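Local structure of ComZ (Thermus thermophilus, 6QVI) at residues A23-Y28 with R93-T97; Y36-E40 with I129-D133; G364-V370 with R385-A391. The protein is a competence-associated pilin with pseudopilin-like and beta-solenoid domains that probably serves as a DNA receptor at the tip of the pilus. All blocks are in the same frame, centred on the assembly; numbering follows the deposited sequence.

Contact 1: A23-Y28 with R93-T97; sequences AGLQKY and RYTAT
Y94 lays the face of its ring against the backbone of G24, with CA of G24 3.6 Å from the ring centroid and 11° off the ring normal, a CH-pi contact almost over the middle of the ring. A CB on G24 would point toward the strand and run into the Y94 ring, so the bare CA is consistent with this close approach. Y94 carries CG between its backbone N and carbonyl carbon (chi1 66°), and this rotation turns the ring toward the helix. A23 CB adds a looser apolar touch at 4.4 Å from Y94 CE2. Beyond the ring, CD of K27 passes 3.8 Å from Y94 OH, and the same hydroxyl lies at the edge of the Y28 ring, near its plane, 4.0 Å from Y28 CE1. The Y28 ring in turn rests its CD1 3.9 Å from A96 CB. K27 NZ donates to Y28 OH at 3.0 Å and also forms a salt bridge with E81. With an alanine at Y94, a gap is likely to open over G24, and K27 and Y28 to lose their shared neighbour. Segment 23-28 of helix 12-40 crosses strand segment 93-97 at 42°; the adjoining strand 78-84 contributes A78 against Y28 and E81 and V83 against Y94, while L110 of strand 107-115 meets L25 and Y28.

Contact 2: Y36-E40 with I129-D133; sequences YVWRE and ISNSD
Y36, R39 and E40, toward the C-terminal part of helix 12-40, meet I129 to S132 where strand 120-130 runs out into a loop, a mixed apolar and polar contact of the pseudopilin-like domain. In this fold, as in pilins generally, a long N-terminal helix packs on an antiparallel sheet; the contact lies at the end of the sheet from which the chain departs for the beta-solenoid.

The apolar half belongs to Y36 and I129. CD2 of the tyrosine ring touches CG2 of I129 at 3.8 Å, the two side chains passing at a slant. I129 puts CG2 anti to its backbone N (chi1 of CG1 -51°), which directs that methyl at the helix. Further along, the ring edge at CE2 of Y36 faces the backbone O of S130 at 3.5 Å, the oxygen lying near the ring plane.

N131 fills the middle of the contact. Its side chain slides past Y36 in the reverse sense, the ring and amide planes only 24° apart, and also lies against CB of R39 and CG of E40. The R39 chain then runs extended from CG to NE and leaves the strand; its NE bonds to the backbone O of T53 and its NH1 to Q35, so its guanidinium is held by Q35 of the same helix and by the loop carrying T53. On the strand side, S130 OG bonds to the backbone O of K515; I129 also touches F518 and S130 touches V517, both of strand 517-529.

E40 closes the contact. The bend of its chain at chi2 carries the carboxylate to S132, whose OG, as modelled, donates to E40 OE2 at 2.9 Å, arriving on the syn side and 17° out of the carboxylate plane.

Contact 3: G364-V370 with R385-A391; sequences GQELLEV and RPVDYRA
E366 and D388 begin the pairing of two parallel strands, with N of D388 donating to O of E366 at 3.1 Å from well above the carbonyl plane. From there the bonds alternate between neighbours: N of L368 reaches O of D388 at 3.1 Å nearly in line with the carbonyl, O of L368 takes a weak bond from N of R390, and N of V370 meets O of R390 at 2.9 Å. CA-H...O contacts fill the intervals, as from E369 CA to R390 O.

On one face L368 CB packs on V387 CG2 at 3.6 Å; V387 holds that methyl anti to its backbone N, which brings it over the neighbouring strand. V370 and A391 lie beside each other on this face and both touch A399. On the other face the two methyls of L367 rest on CD of R390, the closer, CD1, at 3.7 Å. At the start of the two strands E366 OE2 takes R385 NH2 in a salt bridge of 2.9 Å, in the guanidinium plane, while OE1 of E366 is held by T362.

Second-shell partners fix the rest: D388 OD1 pairs with R197, and Y389 OH bonds to O of M449 while its ring meets H431 edge-to-face. Strand 357-360 adds antiparallel to 366-371, whereas 366-371, 387-392 and 419-421 run parallel, consistent with successive coils of the beta-solenoid domain.

From the N terminus, helix 12-40 supplies the first segments of contacts 1 and 2 in turn. The chain then builds the antiparallel sheet: strand 90-100 closes contact 1 and the end of strand 120-130 closes contact 2. Their segments alternate, so the two loops cross, and together they fasten the helix to the sheet at points whose centres are 22 Å apart. Contact 3 follows in series, its centre 38 Å from that of contact 2, and closes a short local loop on the opposite side of the chain's centre, joining strands of what are probably neighbouring solenoid coils. Strand 517-529 finally returns beside strand 120-130, consistent with the solenoid being inserted between strands of the pilin-like domain.

Contact 1: A23-Y28 with R93-T97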
loop_
_atom_site.group_PDB
_atom_site.type_symbol
_atom_site.label_atom_id
_atom_site.label_comp_id
_atom_site.label_asym_id
_atom_site.label_seq_id
_atom_site.Cartn_x
_atom_site.Cartn_y
_atom_site.Cartn_z
ATOM N N ALA A 23 26.749 20.699 18.748
ATOM C CA ALA A 23 27.002 19.274 18.720
ATOM C C ALA A 23 25.725 18.497 18.971
ATOM O O ALA A 23 25.468 17.467 18.321
ATOM C CB ALA A 23 28.072 18.893 19.754
ATOM N N GLY A 24 24.914 18.963 19.918
ATOM C CA GLY A 24 23.696 18.234 20.225
ATOM C C GLY A 24 22.663 18.348 19.123
ATOM O O GLY A 24 22.058 17.359 18.717
ATOM N N LEU A 25 22.451 19.567 18.628
ATOM C CA LEU A 25 21.439 19.783 17.609
ATOM C C LEU A 25 21.711 18.971 16.364
ATOM O O LEU A 25 20.795 18.361 15.820
ATOM C CB LEU A 25 21.371 21.247 17.228
ATOM C CG LEU A 25 20.151 21.457 16.340
ATOM C CD1 LEU A 25 18.907 21.588 17.184
ATOM C CD2 LEU A 25 20.319 22.675 15.477
ATOM N N GLN A 26 22.964 18.921 15.911
ATOM C CA GLN A 26 23.179 18.271 14.634
ATOM C C GLN A 26 23.228 16.768 14.777
ATOM O O GLN A 26 22.869 16.056 13.829
ATOM C CB GLN A 26 24.435 18.827 13.939
ATOM C CG GLN A 26 24.418 20.374 13.856
ATOM C CD GLN A 26 23.759 20.929 12.573
ATOM O OE1 GLN A 26 23.832 20.317 11.503
ATOM N NE2 GLN A 26 23.093 22.083 12.695
ATOM N N LYS A 27 23.545 16.270 15.966
ATOM C CA LYS A 27 23.468 14.830 16.183
ATOM C C LYS A 27 22.032 14.355 16.089
ATOM O O LYS A 27 21.716 13.415 15.344
ATOM C CB LYS A 27 24.029 14.478 17.554
ATOM C CG LYS A 27 24.383 13.035 17.751
ATOM C CD LYS A 27 24.030 12.631 19.171
ATOM C CE LYS A 27 24.374 11.188 19.445
ATOM N NZ LYS A 27 23.949 10.859 20.837
ATOM N N TYR A 28 21.140 15.019 16.821
ATOM C CA TYR A 28 19.765 14.556 16.875
ATOM C C TYR A 28 18.904 15.089 15.739
ATOM O O TYR A 28 17.820 14.558 15.528
ATOM C CB TYR A 28 19.162 14.905 18.231
ATOM C CG TYR A 28 19.725 14.012 19.292
ATOM C CD1 TYR A 28 20.833 14.394 20.066
ATOM C CD2 TYR A 28 19.189 12.747 19.489
ATOM C CE1 TYR A 28 21.369 13.537 21.054
ATOM C CE2 TYR A 28 19.703 11.897 20.468
ATOM C CZ TYR A 28 20.792 12.291 21.244
ATOM O OH TYR A 28 21.282 11.420 22.187
ATOM N N ARG A 93 28.699 19.712 28.240
ATOM C CA ARG A 93 27.553 18.861 28.275
ATOM C C ARG A 93 26.433 19.518 27.508
ATOM O O ARG A 93 26.475 20.687 27.238
ATOM C CB ARG A 93 27.088 18.636 29.704
ATOM C CG ARG A 93 28.164 18.709 30.765
ATOM C CD ARG A 93 28.557 17.335 31.294
ATOM N NE ARG A 93 27.640 16.804 32.308
ATOM C CZ ARG A 93 27.751 15.595 32.858
ATOM N NH1 ARG A 93 28.741 14.793 32.492
ATOM N NH2 ARG A 93 26.873 15.180 33.760
ATOM N N TYR A 94 25.428 18.756 27.134
ATOM C CA TYR A 94 24.303 19.336 26.451
ATOM C C TYR A 94 23.085 18.562 26.690
ATOM O O TYR A 94 23.138 17.445 27.082
ATOM C CB TYR A 94 24.524 19.507 24.968
ATOM C CG TYR A 94 24.647 18.253 24.213
ATOM C CD1 TYR A 94 23.597 17.405 24.074
ATOM C CD2 TYR A 94 25.813 17.928 23.617
ATOM C CE1 TYR A 94 23.716 16.254 23.359
ATOM C CE2 TYR A 94 25.940 16.780 22.914
ATOM C CZ TYR A 94 24.882 15.957 22.792
ATOM O OH TYR A 94 25.043 14.824 22.092
ATOM N N THR A 95 21.965 19.192 26.489
ATOM C CA THR A 95 20.743 18.504 26.680
ATOM C C THR A 95 19.803 18.670 25.531
ATOM O O THR A 95 19.352 19.745 25.290
ATOM C CB THR A 95 20.070 18.921 27.940
ATOM O OG1 THR A 95 20.764 18.321 29.016
ATOM C CG2 THR A 95 18.699 18.418 27.933
ATOM N N ALA A 96 19.462 17.586 24.849
ATOM C CA ALA A 96 18.626 17.701 23.660
ATOM C C ALA A 96 17.220 17.273 24.032
ATOM O O ALA A 96 17.029 16.190 24.604
ATOM C CB ALA A 96 19.160 16.858 22.506
ATOM N N THR A 97 16.252 18.121 23.706
ATOM C CA THR A 97 14.844 17.876 23.972
ATOM C C THR A 97 14.081 18.084 22.682
ATOM O O THR A 97 14.383 19.005 21.916
ATOM C CB THR A 97 14.267 18.819 25.042
ATOM O OG1 THR A 97 15.056 18.745 26.232
ATOM C CG2 THR A 97 12.871 18.408 25.387
#

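Contact 2: Y36-E40 with I129-D133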
loop_
_atom_site.group_PDB
_atom_site.type_symbol
_atom_site.label_atom_id
_atom_site.label_comp_id
_atom_site.label_asym_id
_atom_site.label_seq_id
_atom_site.Cartn_x
_atom_site.Cartn_y
_atom_site.Cartn_z
ATOM N N TYR A 36 12.750 9.676 10.404
ATOM C CA TYR A 36 11.874 9.986 9.282
ATOM C C TYR A 36 12.048 8.999 8.129
ATOM O O TYR A 36 11.074 8.662 7.458
ATOM C CB TYR A 36 12.127 11.413 8.790
ATOM C CG TYR A 36 11.764 11.602 7.323
ATOM C CD1 TYR A 36 12.731 11.544 6.327
ATOM C CD2 TYR A 36 10.437 11.820 6.940
ATOM C CE1 TYR A 36 12.400 11.705 5.009
ATOM C CE2 TYR A 36 10.087 11.993 5.604
ATOM C CZ TYR A 36 11.077 11.933 4.641
ATOM O OH TYR A 36 10.758 12.100 3.305
ATOM N N VAL A 37 13.266 8.534 7.883
ATOM C CA VAL A 37 13.484 7.548 6.827
ATOM C C VAL A 37 13.068 6.164 7.285
ATOM O O VAL A 37 12.764 5.304 6.456
ATOM C CB VAL A 37 14.945 7.522 6.330
ATOM C CG1 VAL A 37 15.497 8.939 6.150
ATOM C CG2 VAL A 37 15.824 6.678 7.260
ATOM N N TRP A 38 13.098 5.887 8.590
ATOM C CA TRP A 38 12.684 4.549 8.974
ATOM C C TRP A 38 11.190 4.347 8.779
ATOM O O TRP A 38 10.753 3.210 8.532
ATOM C CB TRP A 38 13.074 4.237 10.424
ATOM C CG TRP A 38 12.850 2.781 10.716
ATOM C CD1 TRP A 38 13.468 1.706 10.105
ATOM C CD2 TRP A 38 11.900 2.224 11.630
ATOM N NE1 TRP A 38 12.964 0.523 10.599
ATOM C CE2 TRP A 38 12.004 0.808 11.536
ATOM C CE3 TRP A 38 10.976 2.779 12.524
ATOM C CZ2 TRP A 38 11.222 -0.053 12.310
ATOM C CZ3 TRP A 38 10.199 1.925 13.286
ATOM C CH2 TRP A 38 10.328 0.521 13.177
ATOM N N ARG A 39 10.413 5.428 8.797
ATOM C CA ARG A 39 8.982 5.355 8.535
ATOM C C ARG A 39 8.638 5.496 7.066
ATOM O O ARG A 39 7.523 5.129 6.682
ATOM C CB ARG A 39 8.273 6.457 9.316
ATOM C CG ARG A 39 8.020 6.105 10.742
ATOM C CD ARG A 39 7.612 7.313 11.509
ATOM N NE ARG A 39 7.248 6.945 12.873
ATOM C CZ ARG A 39 8.119 6.758 13.862
ATOM N NH1 ARG A 39 9.426 6.876 13.636
ATOM N NH2 ARG A 39 7.676 6.430 15.070
ATOM N N GLU A 40 9.591 5.887 6.209
ATOM C CA GLU A 40 9.285 5.894 4.795
ATOM C C GLU A 40 9.475 4.517 4.195
ATOM O O GLU A 40 8.942 4.242 3.118
ATOM C CB GLU A 40 10.097 6.978 4.058
ATOM C CG GLU A 40 9.411 8.343 4.307
ATOM C CD GLU A 40 8.480 8.828 3.173
ATOM O OE1 GLU A 40 8.738 8.565 1.988
ATOM O OE2 GLU A 40 7.405 9.392 3.481
ATOM N N ILE A 129 7.658 17.725 9.377
ATOM C CA ILE A 129 7.936 16.350 8.995
ATOM C C ILE A 129 6.630 15.629 8.731
ATOM O O ILE A 129 5.760 15.566 9.609
ATOM C CB ILE A 129 8.727 15.580 10.061
ATOM C CG1 ILE A 129 9.963 16.381 10.488
ATOM C CG2 ILE A 129 9.086 14.176 9.555
ATOM C CD1 ILE A 129 10.733 15.649 11.546
ATOM N N SER A 130 6.504 15.045 7.531
ATOM C CA SER A 130 5.350 14.220 7.206
ATOM C C SER A 130 5.825 13.003 6.427
ATOM O O SER A 130 6.741 13.109 5.602
ATOM C CB SER A 130 4.307 15.048 6.447
ATOM O OG SER A 130 4.771 15.424 5.163
ATOM N N ASN A 131 5.260 11.840 6.744
ATOM C CA ASN A 131 5.633 10.603 6.060
ATOM C C ASN A 131 4.702 10.267 4.886
ATOM O O ASN A 131 3.594 10.795 4.747
ATOM C CB ASN A 131 5.655 9.447 7.067
ATOM C CG ASN A 131 6.901 9.474 7.960
ATOM O OD1 ASN A 131 7.994 9.091 7.528
ATOM N ND2 ASN A 131 6.743 9.961 9.207
ATOM N N SER A 132 5.168 9.371 4.018
ATOM C CA SER A 132 4.319 8.988 2.895
ATOM C C SER A 132 3.090 8.265 3.401
ATOM O O SER A 132 1.969 8.517 2.931
ATOM C CB SER A 132 5.070 8.123 1.878
ATOM O OG SER A 132 5.917 8.910 1.056
ATOM N N ASP A 133 3.290 7.371 4.370
ATOM C CA ASP A 133 2.258 6.479 4.890
ATOM C C ASP A 133 1.612 5.685 3.745
ATOM O O ASP A 133 0.465 5.907 3.337
ATOM C CB ASP A 133 1.229 7.254 5.720
ATOM C CG ASP A 133 0.174 6.341 6.358
ATOM O OD1 ASP A 133 0.411 5.106 6.414
ATOM O OD2 ASP A 133 -0.878 6.854 6.818
#

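Contact 3: G364-V370 with R385-A391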
loop_
_atom_site.group_PDB
_atom_site.type_symbol
_atom_site.label_atom_id
_atom_site.label_comp_id
_atom_site.label_asym_id
_atom_site.label_seq_id
_atom_site.Cartn_x
_atom_site.Cartn_y
_atom_site.Cartn_z
ATOM N N GLY A 364 -2.553 -32.270 -14.277
ATOM C CA GLY A 364 -2.916 -32.018 -12.899
ATOM C C GLY A 364 -3.015 -30.537 -12.638
ATOM O O GLY A 364 -4.058 -29.882 -12.818
ATOM N N GLN A 365 -1.831 -30.026 -12.308
ATOM C CA GLN A 365 -1.594 -28.727 -11.691
ATOM C C GLN A 365 -0.779 -27.825 -12.637
ATOM O O GLN A 365 0.441 -27.960 -12.720
ATOM C CB GLN A 365 -1.001 -28.925 -10.277
ATOM C CG GLN A 365 -1.485 -27.789 -9.435
ATOM C CD GLN A 365 -0.578 -26.693 -9.791
ATOM O OE1 GLN A 365 0.620 -26.943 -9.860
ATOM N NE2 GLN A 365 -1.090 -25.579 -10.260
ATOM N N GLU A 366 -1.439 -26.998 -13.448
ATOM C CA GLU A 366 -0.766 -26.173 -14.466
ATOM C C GLU A 366 0.308 -25.167 -14.089
ATOM O O GLU A 366 0.612 -24.947 -12.938
ATOM C CB GLU A 366 -1.784 -25.484 -15.345
ATOM C CG GLU A 366 -3.074 -26.242 -15.508
ATOM C CD GLU A 366 -2.858 -27.707 -15.707
ATOM O OE1 GLU A 366 -1.759 -28.078 -16.096
ATOM O OE2 GLU A 366 -3.799 -28.484 -15.500
ATOM N N LEU A 367 0.875 -24.527 -15.092
ATOM C CA LEU A 367 1.938 -23.589 -14.834
ATOM C C LEU A 367 1.898 -22.426 -15.784
ATOM O O LEU A 367 1.672 -22.586 -16.962
ATOM C CB LEU A 367 3.267 -24.295 -14.937
ATOM C CG LEU A 367 4.438 -23.417 -14.561
ATOM C CD1 LEU A 367 4.121 -22.820 -13.221
ATOM C CD2 LEU A 367 5.736 -24.182 -14.491
ATOM N N LEU A 368 2.129 -21.245 -15.246
ATOM C CA LEU A 368 2.112 -20.032 -16.004
ATOM C C LEU A 368 3.250 -19.210 -15.499
ATOM O O LEU A 368 3.176 -18.649 -14.443
ATOM C CB LEU A 368 0.810 -19.328 -15.739
ATOM C CG LEU A 368 0.846 -17.846 -15.922
ATOM C CD1 LEU A 368 1.602 -17.614 -17.195
ATOM C CD2 LEU A 368 -0.577 -17.384 -16.075
ATOM N N GLU A 369 4.325 -19.160 -16.253
ATOM C CA GLU A 369 5.483 -18.421 -15.839
ATOM C C GLU A 369 5.474 -17.113 -16.541
ATOM O O GLU A 369 5.084 -17.045 -17.679
ATOM C CB GLU A 369 6.737 -19.176 -16.225
ATOM C CG GLU A 369 6.558 -20.677 -16.297
ATOM C CD GLU A 369 7.744 -21.383 -16.912
ATOM O OE1 GLU A 369 7.533 -22.252 -17.762
ATOM O OE2 GLU A 369 8.885 -21.079 -16.545
ATOM N N VAL A 370 5.885 -16.059 -15.857
ATOM C CA VAL A 370 5.912 -14.747 -16.456
ATOM C C VAL A 370 7.287 -14.138 -16.248
ATOM O O VAL A 370 7.741 -14.062 -15.133
ATOM C CB VAL A 370 4.858 -13.842 -15.829
ATOM C CG1 VAL A 370 4.830 -12.525 -16.531
ATOM C CG2 VAL A 370 3.481 -14.440 -15.937
ATOM N N ARG A 385 -8.516 -22.785 -15.597
ATOM C CA ARG A 385 -8.224 -23.960 -14.789
ATOM C C ARG A 385 -7.221 -23.571 -13.715
ATOM O O ARG A 385 -6.483 -22.594 -13.880
ATOM C CB ARG A 385 -7.686 -25.119 -15.648
ATOM C CG ARG A 385 -8.611 -25.495 -16.804
ATOM C CD ARG A 385 -8.764 -26.995 -16.997
ATOM N NE ARG A 385 -7.560 -27.711 -16.622
ATOM C CZ ARG A 385 -7.559 -28.977 -16.233
ATOM N NH1 ARG A 385 -8.706 -29.643 -16.167
ATOM N NH2 ARG A 385 -6.423 -29.570 -15.896
ATOM N N PRO A 386 -7.187 -24.297 -12.592
ATOM C CA PRO A 386 -6.190 -24.031 -11.546
ATOM C C PRO A 386 -4.776 -23.982 -12.105
ATOM O O PRO A 386 -4.400 -24.785 -12.972
ATOM C CB PRO A 386 -6.370 -25.208 -10.586
ATOM C CG PRO A 386 -7.800 -25.559 -10.706
ATOM C CD PRO A 386 -8.193 -25.282 -12.145
ATOM N N VAL A 387 -4.019 -23.008 -11.647
ATOM C CA VAL A 387 -2.717 -22.790 -12.197
ATOM C C VAL A 387 -1.773 -22.199 -11.189
ATOM O O VAL A 387 -2.131 -21.350 -10.432
ATOM C CB VAL A 387 -2.894 -21.842 -13.383
ATOM C CG1 VAL A 387 -3.864 -20.757 -13.017
ATOM C CG2 VAL A 387 -1.597 -21.255 -13.872
ATOM N N ASP A 388 -0.559 -22.699 -11.180
ATOM C CA ASP A 388 0.483 -22.258 -10.307
ATOM C C ASP A 388 1.250 -21.228 -11.066
ATOM O O ASP A 388 1.416 -21.359 -12.265
ATOM C CB ASP A 388 1.430 -23.403 -10.035
ATOM C CG ASP A 388 1.254 -23.987 -8.684
ATOM O OD1 ASP A 388 0.117 -24.002 -8.187
ATOM O OD2 ASP A 388 2.257 -24.449 -8.129
ATOM N N TYR A 389 1.750 -20.208 -10.398
ATOM C CA TYR A 389 2.488 -19.235 -11.150
ATOM C C TYR A 389 3.871 -19.087 -10.655
ATOM O O TYR A 389 4.177 -19.504 -9.578
ATOM C CB TYR A 389 1.765 -17.906 -11.217
ATOM C CG TYR A 389 1.728 -17.097 -9.959
ATOM C CD1 TYR A 389 2.866 -16.574 -9.417
ATOM C CD2 TYR A 389 0.533 -16.822 -9.345
ATOM C CE1 TYR A 389 2.816 -15.815 -8.278
ATOM C CE2 TYR A 389 0.474 -16.068 -8.207
ATOM C CZ TYR A 389 1.619 -15.569 -7.685
ATOM O OH TYR A 389 1.548 -14.816 -6.559
ATOM N N ARG A 390 4.714 -18.541 -11.506
ATOM C CA ARG A 390 6.089 -18.279 -11.195
ATOM C C ARG A 390 6.349 -16.989 -11.908
ATOM O O ARG A 390 6.029 -16.873 -13.068
ATOM C CB ARG A 390 6.987 -19.343 -11.788
ATOM C CG ARG A 390 6.797 -20.733 -11.227
ATOM C CD ARG A 390 7.445 -21.768 -12.128
ATOM N NE ARG A 390 8.795 -22.118 -11.717
ATOM C CZ ARG A 390 9.222 -23.363 -11.604
ATOM N NH1 ARG A 390 8.403 -24.357 -11.880
ATOM N NH2 ARG A 390 10.460 -23.614 -11.220
ATOM N N ALA A 391 6.934 -16.013 -11.239
ATOM C CA ALA A 391 7.164 -14.748 -11.890
ATOM C C ALA A 391 8.434 -14.090 -11.473
ATOM O O ALA A 391 8.788 -14.123 -10.324
ATOM C CB ALA A 391 6.020 -13.825 -11.585
#